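Local coordinates for protein carboxylesterase SOBER1 (Arabidopsis thaliana, PDB 6AVX) that hydrolyses carboxylic esters with short acyl chains, shows phospholipase A2 activity, and dampens the hypersensitive response of the plant to the bacterial effector AvrBsT, at residues W10-G15 with R57-V62. The protein carries 1 engineered substitution. Residues are numbered along the deposited sequence; the frame is centred on the assembly and turned at random.
Sequences WLHGLG and RSWFDV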
loop_
_atom_site.group_PDB
_atom_site.type_symbol
_atom_site.label_atom_id
_atom_site.label_comp_id
_atom_site.label_asym_id
_atom_site.label_seq_id
_atom_site.Cartn_x
_atom_site.Cartn_y
_atom_site.Cartn_z
ATOM N N TRP A 10 -3.745 1.101 7.575
ATOM C CA TRP A 10 -2.328 0.794 7.425
ATOM C C TRP A 10 -2.136 -0.707 7.329
ATOM O O TRP A 10 -2.580 -1.435 8.219
ATOM C CB TRP A 10 -1.512 1.315 8.610
ATOM C CG TRP A 10 -0.040 1.153 8.351
ATOM C CD1 TRP A 10 0.700 0.014 8.478
ATOM C CD2 TRP A 10 0.848 2.154 7.846
ATOM N NE1 TRP A 10 2.003 0.249 8.083
ATOM C CE2 TRP A 10 2.115 1.554 7.699
ATOM C CE3 TRP A 10 0.705 3.500 7.532
ATOM C CZ2 TRP A 10 3.224 2.259 7.240
ATOM C CZ3 TRP A 10 1.816 4.199 7.067
ATOM C CH2 TRP A 10 3.050 3.577 6.940
ATOM N N LEU A 11 -1.436 -1.166 6.293
ATOM C CA LEU A 11 -1.249 -2.582 6.002
ATOM C C LEU A 11 0.212 -2.956 6.215
ATOM O O LEU A 11 1.096 -2.465 5.506
ATOM C CB LEU A 11 -1.675 -2.875 4.568
ATOM C CG LEU A 11 -3.121 -2.491 4.260
ATOM C CD1 LEU A 11 -3.458 -2.669 2.804
ATOM C CD2 LEU A 11 -4.106 -3.255 5.152
ATOM N N HIS A 12 0.458 -3.837 7.188
ATOM C CA HIS A 12 1.799 -4.252 7.565
ATOM C C HIS A 12 2.444 -5.115 6.477
ATOM O O HIS A 12 1.800 -5.596 5.546
ATOM C CB HIS A 12 1.749 -5.012 8.898
ATOM C CG HIS A 12 1.029 -6.329 8.830
ATOM N ND1 HIS A 12 1.585 -7.451 8.252
ATOM C CD2 HIS A 12 -0.199 -6.700 9.262
ATOM C CE1 HIS A 12 0.719 -8.456 8.334
ATOM N NE2 HIS A 12 -0.367 -8.030 8.947
ATOM N N GLY A 13 3.750 -5.344 6.639
ATOM C CA GLY A 13 4.521 -6.182 5.741
ATOM C C GLY A 13 4.554 -7.650 6.144
ATOM O O GLY A 13 3.978 -8.081 7.146
ATOM N N LEU A 14 5.256 -8.430 5.332
ATOM C CA LEU A 14 5.260 -9.875 5.485
ATOM C C LEU A 14 5.771 -10.284 6.859
ATOM O O LEU A 14 6.861 -9.879 7.278
ATOM C CB LEU A 14 6.176 -10.462 4.418
ATOM C CG LEU A 14 6.402 -11.968 4.449
ATOM C CD1 LEU A 14 5.085 -12.666 4.201
ATOM C CD2 LEU A 14 7.474 -12.358 3.423
ATOM N N GLY A 15 4.997 -11.116 7.548
ATOM C CA GLY A 15 5.346 -11.660 8.843
ATOM C C GLY A 15 4.953 -10.801 10.020
ATOM O O GLY A 15 4.969 -11.283 11.160
ATOM N N ARG A 57 2.073 -14.517 9.305
ATOM C CA ARG A 57 1.095 -13.550 8.830
ATOM C C ARG A 57 1.552 -13.041 7.475
ATOM O O ARG A 57 2.699 -12.603 7.314
ATOM C CB ARG A 57 0.954 -12.392 9.802
ATOM C CG ARG A 57 0.341 -12.770 11.122
ATOM C CD ARG A 57 -0.247 -11.539 11.821
ATOM N NE ARG A 57 -0.788 -11.868 13.142
ATOM C CZ ARG A 57 -1.960 -12.442 13.352
ATOM N NH1 ARG A 57 -2.335 -12.735 14.592
ATOM N NH2 ARG A 57 -2.782 -12.717 12.361
ATOM N N SER A 58 0.674 -13.109 6.486
ATOM C CA SER A 58 1.035 -12.762 5.119
ATOM C C SER A 58 -0.231 -12.407 4.359
ATOM O O SER A 58 -1.184 -13.190 4.334
ATOM C CB SER A 58 1.705 -13.953 4.453
ATOM O OG SER A 58 1.983 -13.649 3.105
ATOM N N TRP A 59 -0.241 -11.233 3.722
ATOM C CA TRP A 59 -1.426 -10.824 2.980
ATOM C C TRP A 59 -1.689 -11.704 1.767
ATOM O O TRP A 59 -2.845 -11.925 1.406
ATOM C CB TRP A 59 -1.314 -9.359 2.543
ATOM C CG TRP A 59 -1.304 -8.397 3.688
ATOM C CD1 TRP A 59 -0.245 -7.663 4.131
ATOM C CD2 TRP A 59 -2.401 -8.090 4.554
ATOM N NE1 TRP A 59 -0.619 -6.925 5.224
ATOM C CE2 TRP A 59 -1.931 -7.168 5.509
ATOM C CE3 TRP A 59 -3.732 -8.501 4.626
ATOM C CZ2 TRP A 59 -2.742 -6.660 6.522
ATOM C CZ3 TRP A 59 -4.523 -8.000 5.634
ATOM C CH2 TRP A 59 -4.031 -7.089 6.558
ATOM N N PHE A 60 -0.641 -12.135 1.067
ATOM C CA PHE A 60 -0.758 -12.908 -0.165
ATOM C C PHE A 60 0.597 -13.575 -0.388
ATOM O O PHE A 60 1.606 -13.141 0.154
ATOM C CB PHE A 60 -1.180 -12.024 -1.348
ATOM C CG PHE A 60 -0.228 -10.891 -1.644
ATOM C CD1 PHE A 60 0.921 -11.116 -2.389
ATOM C CD2 PHE A 60 -0.481 -9.593 -1.215
ATOM C CE1 PHE A 60 1.809 -10.072 -2.667
ATOM C CE2 PHE A 60 0.408 -8.546 -1.509
ATOM C CZ PHE A 60 1.543 -8.794 -2.233
ATOM N N ASP A 61 0.628 -14.632 -1.186
ATOM C CA ASP A 61 1.864 -15.386 -1.295
ATOM C C ASP A 61 2.900 -14.588 -2.066
ATOM O O ASP A 61 2.581 -13.885 -3.028
ATOM C CB ASP A 61 1.618 -16.731 -1.966
ATOM C CG ASP A 61 2.756 -17.708 -1.760
ATOM O OD1 ASP A 61 3.577 -17.522 -0.834
ATOM O OD2 ASP A 61 2.794 -18.685 -2.543
ATOM N N VAL A 62 4.150 -14.734 -1.642
ATOM C CA VAL A 62 5.316 -14.068 -2.215
ATOM C C VAL A 62 6.240 -15.185 -2.693
ATOM O O VAL A 62 6.816 -15.904 -1.863
ATOM C CB VAL A 62 6.001 -13.171 -1.174
ATOM C CG1 VAL A 62 7.253 -12.525 -1.761
ATOM C CG2 VAL A 62 5.021 -12.121 -0.654
HETATM O O HOH W 1 4.053 -13.914 11.467
#
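Trp59 reaches His12 in two ways at once. Its NE1 donates to His12 O over 2.8 Å, a bent bond (137° at the hydrogen) whose acceptor lies in the indole plane, while the same NE1 sits 3.7 Å above the centre of the imidazole. The two rings are neither parallel nor perpendicular, their planes meeting at 34°. Leu11 CD2 approaches the six-membered part of the indole at CZ2, 3.9 Å away, the side chains crossing at about a right angle.

The imidazole is satisfied at both nitrogens. With CG lodged between the backbone N and carbonyl carbon (chi1 67°), ND1 donates to Gly13 O at 2.7 Å, a bond local to the turn, and NE2 receives the amide of Ala43. One donor and one acceptor are consistent with a neutral ring protonated on ND1.

Farther along, Gly15 N donates to Arg57 O at 2.7 Å, and a water bridges the pair, donating to Gly15 O and accepting from Arg57 N. Arg57 NH2 is hydrogen-bonded to Ala43 O, making Ala43 a partner of both segments. Leu14 CD1 rests 3.4 Å from Ser58 OG, itself hydrogen-bonded to Gln109 NE2; Gln109 OE1 takes Trp59 N.

As in related esterases, the turn after strand 7-11 and Gln109 probably border the oxyanion hole, Leu14 lying about 6 Å from the probable nucleophile Ser108 between side chains. Pairing of His12 O, both imidazole nitrogens and Arg57 O would hold that turn in a defined shape.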